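Local coordinates for protein carboxylesterase (Est-2) (PDB 5FRD) that probably hydrolyses carboxylic esters as a thermophilic alpha/beta-hydrolase and holds a coenzyme A molecule close to its active site, at residues A72-S75 against L76-V80; K153-R156 against E157-R161; Y207-F210 against F211-H214. All coordinates share one frame; numbering follows the deposited sequence. Where two conformers were deposited one is given.

Interaction 1: A72-S75 against L76-V80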
loop_
_atom_site.group_PDB
_atom_site.type_symbol
_atom_site.label_atom_id
_atom_site.label_comp_id
_atom_site.label_asym_id
_atom_site.label_seq_id
_atom_site.Cartn_x
_atom_site.Cartn_y
_atom_site.Cartn_z
ATOM N N ALA A 72 -6.328 10.053 -2.080
ATOM C CA ALA A 72 -6.825 8.709 -2.225
ATOM C C ALA A 72 -8.320 8.625 -2.024
ATOM O O ALA A 72 -9.008 7.962 -2.769
ATOM C CB ALA A 72 -6.087 7.770 -1.296
ATOM N N SER A 73 -8.830 9.290 -0.971
ATOM C CA SER A 73 -10.252 9.273 -0.714
ATOM C C SER A 73 -11.091 9.905 -1.833
ATOM O O SER A 73 -12.093 9.316 -2.257
ATOM C CB SER A 73 -10.559 9.898 0.628
ATOM O OG SER A 73 -10.163 11.242 0.695
ATOM N N GLU A 74 -10.652 11.056 -2.325
ATOM C CA GLU A 74 -11.342 11.691 -3.431
ATOM C C GLU A 74 -11.322 10.820 -4.666
ATOM O O GLU A 74 -12.296 10.699 -5.398
ATOM C CB GLU A 74 -10.727 13.063 -3.744
ATOM C CG GLU A 74 -11.006 14.102 -2.679
ATOM C CD GLU A 74 -12.484 14.451 -2.597
ATOM O OE1 GLU A 74 -13.066 14.828 -3.624
ATOM O OE2 GLU A 74 -13.075 14.289 -1.522
ATOM N N SER A 75 -10.186 10.162 -4.902
ATOM C CA SER A 75 -10.073 9.296 -6.064
ATOM C C SER A 75 -10.933 8.030 -5.961
ATOM O O SER A 75 -11.521 7.611 -6.928
ATOM C CB SER A 75 -8.603 8.897 -6.280
ATOM O OG SER A 75 -7.769 10.013 -6.529
ATOM N N LEU A 76 -11.019 7.456 -4.769
ATOM C CA LEU A 76 -11.880 6.342 -4.516
ATOM C C LEU A 76 -13.338 6.740 -4.766
ATOM O O LEU A 76 -14.058 6.077 -5.485
ATOM C CB LEU A 76 -11.643 5.821 -3.087
ATOM C CG LEU A 76 -12.289 4.532 -2.658
ATOM C CD1 LEU A 76 -11.637 4.006 -1.389
ATOM C CD2 LEU A 76 -13.801 4.634 -2.472
ATOM N N LYS A 77 -13.740 7.853 -4.174
ATOM C CA LYS A 77 -15.112 8.329 -4.351
ATOM C C LYS A 77 -15.476 8.497 -5.829
ATOM O O LYS A 77 -16.584 8.143 -6.238
ATOM C CB LYS A 77 -15.311 9.655 -3.618
ATOM C CG LYS A 77 -15.375 9.536 -2.115
ATOM C CD LYS A 77 -15.309 10.920 -1.470
ATOM C CE LYS A 77 -15.309 10.840 0.042
ATOM N NZ LYS A 77 -15.186 12.188 0.663
ATOM N N LYS A 78 -14.535 8.997 -6.637
ATOM C CA LYS A 78 -14.777 9.293 -8.067
ATOM C C LYS A 78 -14.719 8.080 -8.980
ATOM O O LYS A 78 -15.108 8.162 -10.144
ATOM C CB LYS A 78 -13.774 10.339 -8.571
ATOM C CG LYS A 78 -14.027 11.748 -8.025
ATOM C CD LYS A 78 -12.877 12.694 -8.364
ATOM C CE LYS A 78 -12.944 14.001 -7.596
ATOM N NZ LYS A 78 -14.103 14.833 -8.010
ATOM N N THR A 79 -14.198 6.952 -8.477
ATOM C CA THR A 79 -14.043 5.773 -9.305
ATOM C C THR A 79 -14.985 4.654 -8.913
ATOM O O THR A 79 -15.752 4.166 -9.734
ATOM C CB THR A 79 -12.568 5.278 -9.297
ATOM O OG1 THR A 79 -12.130 5.108 -7.952
ATOM C CG2 THR A 79 -11.666 6.230 -10.026
ATOM N N VAL A 80 -14.935 4.238 -7.655
ATOM C CA VAL A 80 -15.735 3.112 -7.144
ATOM C C VAL A 80 -16.759 3.478 -6.073
ATOM O O VAL A 80 -17.648 2.673 -5.809
ATOM C CB VAL A 80 -14.831 1.952 -6.657
ATOM C CG1 VAL A 80 -14.182 1.274 -7.870
ATOM C CG2 VAL A 80 -13.780 2.424 -5.695
HETATM O O HOH W 1 -12.427 12.914 0.618
#
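Glu74 and Lys77 slant across one another on the outer side of the helix, and the carboxylate turns OE2 toward the ammonium group. Their salt bridge is long, 3.7 Å from Glu74 OE2 to Lys77 NZ, and a water closes the gap: it donates to Glu74 OE2 at 2.6 Å, accepts from Lys77 NZ, and gives its other hydrogen to Ser73 OG, which also bonds to Tyr70 O, back along the helix. Glu74 gets there by folding at its second torsion (chi2 -66°), whereas Lys77 runs straight beyond CG. The other oxygen, Glu74 OE1, faces the Lys78 chain, its nearest approach being 4.1 Å to Lys78 CE, so two lysines flank one acid. All this sits toward the C-terminal part of helix 65-79 of the alpha/beta-hydrolase fold, whose inner side packs on the central sheet: Leu76 and Thr79 lie against Phe25 of strand 24-27, and Ser75 also meets Ile7 of strand 3-9. Ser75 OG bonds back to Tyr71 O, while Ser75 O takes the hydroxyl of Thr79 OG1 at 2.8 Å. With chi1 at 53°, Thr79 swings that hydroxyl back over the preceding turn, and its methyl CG2 also rests on Ser75 O, 3.4 Å away. A valine in place of Thr79 would probably leave Ser75 O without its hydroxyl donor. Upstream, Lys77 N donates to Ser73 O at 2.9 Å, nearly straight at 170°.

Interaction 2: K153-R156 against E157-R161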
loop_
_atom_site.group_PDB
_atom_site.type_symbol
_atom_site.label_atom_id
_atom_site.label_comp_id
_atom_site.label_asym_id
_atom_site.label_seq_id
_atom_site.Cartn_x
_atom_site.Cartn_y
_atom_site.Cartn_z
ATOM N N LYS A 153 14.483 -4.860 -11.275
ATOM C CA LYS A 153 13.638 -3.786 -11.774
ATOM C C LYS A 153 13.348 -2.742 -10.714
ATOM O O LYS A 153 13.415 -1.558 -10.993
ATOM C CB LYS A 153 12.321 -4.272 -12.324
ATOM C CG LYS A 153 11.595 -3.158 -13.062
ATOM C CD LYS A 153 10.830 -3.717 -14.239
ATOM C CE LYS A 153 9.850 -2.708 -14.808
ATOM N NZ LYS A 153 10.513 -1.619 -15.582
ATOM N N LYS A 154 13.008 -3.186 -9.504
ATOM C CA LYS A 154 12.677 -2.241 -8.441
ATOM C C LYS A 154 13.890 -1.422 -8.043
ATOM O O LYS A 154 13.777 -0.246 -7.757
ATOM C CB LYS A 154 12.098 -2.948 -7.222
ATOM C CG LYS A 154 11.636 -1.936 -6.152
ATOM C CD LYS A 154 10.619 -2.539 -5.198
ATOM C CE LYS A 154 9.996 -1.558 -4.222
ATOM N NZ LYS A 154 9.032 -0.604 -4.823
ATOM N N ARG A 155 15.071 -2.070 -8.059
ATOM C CA ARG A 155 16.299 -1.353 -7.794
ATOM C C ARG A 155 16.539 -0.208 -8.780
ATOM O O ARG A 155 16.869 0.904 -8.402
ATOM C CB ARG A 155 17.473 -2.333 -7.777
ATOM C CG ARG A 155 18.802 -1.735 -7.395
ATOM C CD ARG A 155 19.889 -2.801 -7.293
ATOM N NE ARG A 155 21.203 -2.160 -7.209
ATOM C CZ ARG A 155 21.844 -1.661 -8.277
ATOM N NH1 ARG A 155 21.280 -1.675 -9.484
ATOM N NH2 ARG A 155 23.033 -1.091 -8.136
ATOM N N ARG A 156 16.322 -0.475 -10.069
ATOM C CA ARG A 156 16.472 0.581 -11.052
ATOM C C ARG A 156 15.436 1.695 -10.891
ATOM O O ARG A 156 15.720 2.869 -11.036
ATOM C CB ARG A 156 16.416 0.026 -12.472
ATOM C CG ARG A 156 17.590 -0.885 -12.791
ATOM C CD ARG A 156 17.748 -1.122 -14.288
ATOM N NE ARG A 156 16.517 -1.657 -14.837
ATOM C CZ ARG A 156 16.170 -2.933 -14.807
ATOM N NH1 ARG A 156 16.966 -3.890 -14.331
ATOM N NH2 ARG A 156 14.991 -3.283 -15.335
ATOM N N GLU A 157 14.203 1.283 -10.598
ATOM C CA GLU A 157 13.155 2.276 -10.306
ATOM C C GLU A 157 13.545 3.186 -9.153
ATOM O O GLU A 157 13.417 4.397 -9.225
ATOM C CB GLU A 157 11.825 1.575 -10.008
ATOM C CG GLU A 157 11.182 0.911 -11.217
ATOM C CD GLU A 157 9.962 0.108 -10.897
ATOM O OE1 GLU A 157 9.694 -0.162 -9.711
ATOM O OE2 GLU A 157 9.234 -0.232 -11.863
ATOM N N PHE A 158 14.021 2.588 -8.062
ATOM C CA PHE A 158 14.423 3.391 -6.907
ATOM C C PHE A 158 15.587 4.334 -7.240
ATOM O O PHE A 158 15.569 5.497 -6.831
ATOM C CB PHE A 158 14.765 2.462 -5.742
ATOM C CG PHE A 158 13.588 2.053 -4.866
ATOM C CD1 PHE A 158 12.255 2.286 -5.211
ATOM C CD2 PHE A 158 13.853 1.434 -3.651
ATOM C CE1 PHE A 158 11.230 1.902 -4.358
ATOM C CE2 PHE A 158 12.842 1.018 -2.804
ATOM C CZ PHE A 158 11.533 1.279 -3.158
ATOM N N LEU A 159 16.560 3.831 -8.013
ATOM C CA LEU A 159 17.678 4.702 -8.416
ATOM C C LEU A 159 17.226 5.865 -9.285
ATOM O O LEU A 159 17.806 6.930 -9.256
ATOM C CB LEU A 159 18.761 3.885 -9.108
ATOM C CG LEU A 159 19.505 2.914 -8.206
ATOM C CD1 LEU A 159 20.421 2.007 -9.024
ATOM C CD2 LEU A 159 20.306 3.634 -7.121
ATOM N N ASP A 160 16.163 5.647 -10.077
ATOM C CA ASP A 160 15.539 6.690 -10.890
ATOM C C ASP A 160 14.600 7.644 -10.141
ATOM O O ASP A 160 14.153 8.658 -10.687
ATOM C CB ASP A 160 14.782 6.047 -12.062
ATOM C CG ASP A 160 15.703 5.482 -13.147
ATOM O OD1 ASP A 160 16.921 5.784 -13.141
ATOM O OD2 ASP A 160 15.191 4.730 -14.033
ATOM N N ARG A 161 14.264 7.294 -8.899
ATOM C CA ARG A 161 13.266 8.046 -8.127
ATOM C C ARG A 161 13.764 8.368 -6.734
ATOM O O ARG A 161 12.976 8.416 -5.806
ATOM C CB ARG A 161 12.003 7.184 -8.026
ATOM C CG ARG A 161 11.388 6.794 -9.348
ATOM C CD ARG A 161 10.374 5.695 -9.158
ATOM N NE ARG A 161 9.965 5.187 -10.441
ATOM C CZ ARG A 161 9.104 4.190 -10.623
ATOM N NH1 ARG A 161 8.490 3.625 -9.592
ATOM N NH2 ARG A 161 8.874 3.748 -11.865
HETATM O O HOH W 2 9.421 0.743 -14.413
HETATM O O HOH W 3 9.480 1.116 -7.179
#
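Lys153 O receives Glu157 N at 3.0 Å, the first of four successive i to i+4 backbone bonds that run on to Arg156 O and Asp160 N, so side chains four residues apart come to lie next to one another on the same side of the helix. The closest side-chain meeting is Lys154 with Phe158. Lys154 CG stands over the centre of the ring, 4.3 Å from its centroid and 11° off the normal, a CH-pi contact; the chain then runs out across the ring, with Lys154 CE 3.4 Å from Phe158 CZ. A bend at the last torsion (chi4 72°) carries Lys154 NZ past the CE1-CZ side of the ring, where a water links it to Glu157 OE1. Glu157 works both ways: a second water donates to its other oxygen, OE2, and accepts from Lys153 NZ. The two lysines thus reach the carboxylate through solvent, one water for each oxygen. Arg161 NH1 adds a long ion pair with Glu157 OE1, of charges only since no N-H points at that oxygen; Glu157 CB lies over the guanidinium face, and Arg161 NH1 also bonds to Gly31 O. On another side of the helix, the methyl Leu159 CD1 lies over one face of the Arg155 guanidinium, toward its rim, 3.8 Å from Arg155 NH1; Asp137 and Glu133 hold that guanidinium by salt bridges. Phe158 packs its ring on Val136, Met139 and Leu140, joining helix 149-160 to helix 132-141. These helices fall between sheet strands 106-112 and 192-197, the insertion that in alpha/beta hydrolases usually forms the cap over the active site.

Interaction 3: Y207-F210 against F211-H214; sequences YHEF and FHKH. With COA (coenzyme A), chain C.
Phe210 O is gripped twice by His214, by the backbone N at 3.2 Å and by the ring nitrogen His214 ND1 at 3.0 Å, the two donors reaching it from opposite faces of the carbonyl plane. The ring bond is bent, 148° at the hydrogen, and the oxygen lies somewhat out of the imidazole plane. Drawn back over the turn in this way, the imidazole also covers one face of the Phe210 ring: His214 CE1 comes within 3.4 Å of Phe210 CE1, but the planes are inclined at 44°, so the pair is oblique. Phe210 meets it because its CG lies anti to the backbone N (chi1 177°), beside its own carbonyl. The same side chain also touches coenzyme A, with Phe210 CB 3.8 Å from C2A of the adenine. One turn earlier, Tyr207 lays a ring face on the adenine; its CG is 3.4 Å from the exocyclic N6A, which sits over the ring centre. Farther out, Tyr207 OH comes 3.4 Å from N8P, so one side chain spans the adenine and the middle of the pantetheine arm. Glu209 OE1 lies in the plane of the His212 ring at its edge, while His212 ND1 bonds to Ser218 OG, tying the helix to strand 218-223 of its beta-alpha-beta unit; His208 bonds back to Pro204 O and across to Thr114 N. His214 spends ND1 as a donor, which probably limits the rotation of its ring, and residues 207-214 hold the adenine by aromatic and van der Waals surface, while Arg117, Leu121 and Leu202 hydrogen-bond the ligand.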
loop_
_atom_site.group_PDB
_atom_site.type_symbol
_atom_site.label_atom_id
_atom_site.label_comp_id
_atom_site.label_asym_id
_atom_site.label_seq_id
_atom_site.Cartn_x
_atom_site.Cartn_y
_atom_site.Cartn_z
ATOM N N TYR A 207 4.711 -6.205 13.460
ATOM C CA TYR A 207 3.857 -5.076 13.091
ATOM C C TYR A 207 2.461 -5.568 12.708
ATOM O O TYR A 207 1.448 -4.867 12.928
ATOM C CB TYR A 207 4.409 -4.300 11.918
ATOM C CG TYR A 207 5.662 -3.489 12.137
ATOM C CD1 TYR A 207 6.465 -3.632 13.284
ATOM C CD2 TYR A 207 6.060 -2.548 11.183
ATOM C CE1 TYR A 207 7.637 -2.874 13.453
ATOM C CE2 TYR A 207 7.225 -1.797 11.340
ATOM C CZ TYR A 207 8.022 -1.985 12.473
ATOM O OH TYR A 207 9.210 -1.276 12.661
ATOM N N HIS A 208 2.395 -6.763 12.123
ATOM C CA HIS A 208 1.152 -7.343 11.618
ATOM C C HIS A 208 0.375 -8.054 12.726
ATOM O O HIS A 208 -0.851 -7.978 12.776
ATOM C CB HIS A 208 1.473 -8.201 10.399
ATOM C CG HIS A 208 2.033 -7.374 9.284
ATOM N ND1 HIS A 208 3.358 -7.013 9.209
ATOM C CD2 HIS A 208 1.408 -6.706 8.297
ATOM C CE1 HIS A 208 3.528 -6.202 8.181
ATOM N NE2 HIS A 208 2.356 -6.002 7.618
ATOM N N GLU A 209 1.098 -8.724 13.616
ATOM C CA GLU A 209 0.448 -9.221 14.832
ATOM C C GLU A 209 -0.105 -8.064 15.668
ATOM O O GLU A 209 -1.141 -8.226 16.286
ATOM C CB GLU A 209 1.413 -10.074 15.656
ATOM C CG GLU A 209 1.701 -11.437 15.071
ATOM C CD GLU A 209 0.608 -12.468 15.262
ATOM O OE1 GLU A 209 -0.506 -12.131 15.725
ATOM O OE2 GLU A 209 0.855 -13.658 14.926
ATOM N N PHE A 210 0.537 -6.896 15.636
ATOM C CA PHE A 210 0.022 -5.732 16.389
ATOM C C PHE A 210 -1.350 -5.356 15.862
ATOM O O PHE A 210 -2.314 -5.209 16.626
ATOM C CB PHE A 210 0.981 -4.560 16.304
ATOM C CG PHE A 210 0.467 -3.332 17.005
ATOM C CD1 PHE A 210 0.750 -3.136 18.340
ATOM C CD2 PHE A 210 -0.307 -2.400 16.344
ATOM C CE1 PHE A 210 0.308 -2.004 19.023
ATOM C CE2 PHE A 210 -0.783 -1.272 17.026
ATOM C CZ PHE A 210 -0.492 -1.086 18.374
ATOM N N PHE A 211 -1.483 -5.217 14.544
ATOM C CA PHE A 211 -2.814 -4.982 13.983
ATOM C C PHE A 211 -3.819 -6.059 14.334
ATOM O O PHE A 211 -4.971 -5.795 14.709
ATOM C CB PHE A 211 -2.764 -4.917 12.443
ATOM C CG PHE A 211 -2.087 -3.700 11.866
ATOM C CD1 PHE A 211 -2.496 -2.419 12.209
ATOM C CD2 PHE A 211 -1.123 -3.870 10.861
ATOM C CE1 PHE A 211 -1.902 -1.324 11.573
ATOM C CE2 PHE A 211 -0.537 -2.765 10.262
ATOM C CZ PHE A 211 -0.923 -1.513 10.640
ATOM N N HIS A 212 -3.407 -7.313 14.212
ATOM C CA HIS A 212 -4.289 -8.432 14.442
ATOM C C HIS A 212 -4.794 -8.467 15.893
ATOM O O HIS A 212 -5.965 -8.769 16.123
ATOM C CB HIS A 212 -3.544 -9.708 14.077
ATOM C CG HIS A 212 -4.378 -10.943 14.035
ATOM N ND1 HIS A 212 -5.672 -11.001 13.581
ATOM C CD2 HIS A 212 -4.048 -12.217 14.363
ATOM C CE1 HIS A 212 -6.116 -12.247 13.666
ATOM N NE2 HIS A 212 -5.134 -13.004 14.117
ATOM N N LYS A 213 -3.948 -8.102 16.844
ATOM C CA LYS A 213 -4.333 -8.028 18.262
ATOM C C LYS A 213 -5.340 -6.918 18.521
ATOM O O LYS A 213 -6.230 -7.077 19.355
ATOM C CB LYS A 213 -3.100 -7.830 19.132
ATOM C CG LYS A 213 -2.328 -9.106 19.326
ATOM C CD LYS A 213 -1.280 -8.993 20.392
ATOM C CE LYS A 213 -0.341 -7.824 20.190
ATOM N NZ LYS A 213 0.921 -8.043 20.958
ATOM N N HIS A 214 -5.200 -5.794 17.822
ATOM C CA HIS A 214 -5.972 -4.565 18.134
ATOM C C HIS A 214 -7.155 -4.297 17.254
ATOM O O HIS A 214 -7.848 -3.313 17.473
ATOM C CB HIS A 214 -5.048 -3.356 18.174
ATOM C CG HIS A 214 -4.127 -3.391 19.333
ATOM N ND1 HIS A 214 -2.809 -3.765 19.237
ATOM C CD2 HIS A 214 -4.372 -3.197 20.651
ATOM C CE1 HIS A 214 -2.263 -3.741 20.443
ATOM N NE2 HIS A 214 -3.189 -3.389 21.312
HETATM N N1A COA C . 3.988 -2.100 15.357
HETATM C C2A COA C . 4.232 -2.597 16.578
HETATM N N3A COA C . 5.243 -2.148 17.332
HETATM C C4A COA C . 6.047 -1.154 16.892
HETATM C C5A COA C . 5.847 -0.561 15.586
HETATM C C6A COA C . 4.732 -1.087 14.818
HETATM N N6A COA C . 4.484 -0.594 13.586
HETATM N N7A COA C . 6.786 0.377 15.379
HETATM C C8A COA C . 7.518 0.401 16.507
HETATM N N9A COA C . 7.072 -0.515 17.391
HETATM C C1B COA C . 7.675 -0.780 18.711
HETATM C C2B COA C . 8.995 -1.461 18.488
HETATM O O2B COA C . 8.798 -2.866 18.334
HETATM C C3B COA C . 9.772 -1.028 19.719
HETATM O O3B COA C . 9.430 -1.886 20.806
HETATM P P3B COA C . 10.537 -2.477 21.826
HETATM O O7A COA C . 11.063 -1.212 22.471
HETATM O O8A COA C . 11.508 -3.212 20.924
HETATM O O9A COA C . 9.734 -3.390 22.726
HETATM C C4B COA C . 9.261 0.374 19.992
HETATM O O4B COA C . 7.964 0.438 19.367
HETATM C C5B COA C . 10.149 1.485 19.457
HETATM O O5B COA C . 10.326 1.308 18.042
HETATM P P1A COA C . 10.484 2.565 17.056
HETATM O O1A COA C . 9.487 3.606 17.356
HETATM O O2A COA C . 10.463 1.959 15.652
HETATM O O3A COA C . 11.910 3.251 17.341
HETATM P P2A COA C . 13.372 2.588 17.443
HETATM O O4A COA C . 14.239 3.808 17.585
HETATM O O5A COA C . 13.361 1.460 18.428
HETATM O O6A COA C . 13.676 1.857 16.031
HETATM C CBP COA C . 14.126 1.589 13.723
HETATM C CCP COA C . 13.811 2.593 14.823
HETATM C CDP COA C . 14.206 2.345 12.399
HETATM C CEP COA C . 15.486 0.933 14.039
HETATM C CAP COA C . 12.997 0.529 13.671
HETATM O OAP COA C . 11.707 1.179 13.532
HETATM C C9P COA C . 13.191 -0.467 12.549
HETATM O O9P COA C . 14.098 -1.271 12.594
HETATM N N8P COA C . 12.297 -0.430 11.544
HETATM C C7P COA C . 12.240 -1.423 10.468
HETATM C C6P COA C . 13.064 -1.057 9.238
HETATM C C5P COA C . 12.571 0.077 8.361
HETATM O O5P COA C . 13.341 0.982 8.016
HETATM N N4P COA C . 11.307 0.013 7.935
HETATM C C3P COA C . 10.748 0.965 7.002
HETATM C C2P COA C . 9.285 1.179 7.312
HETATM S S1P COA C . 8.576 2.249 6.041
#

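The three contacts are separate turns of three helices, and none touches another. Interactions 2 and 3 lie on opposite sides of the chain's centre, their nearest atoms about 15 Å apart; Tyr207 and Phe210 of interaction 3 touch coenzyme A directly, whereas the side chain of Phe158 in interaction 2 stays about 10 Å from it and about 7 Å from that of Leu202, a CoA-binding residue. Lys154 and His208 both come near the likely Ser-His-Asp triad without touching it. Interaction 1, its centre about 28 Å from that of interaction 2 and 27 Å from that of interaction 3, lies away from these sites.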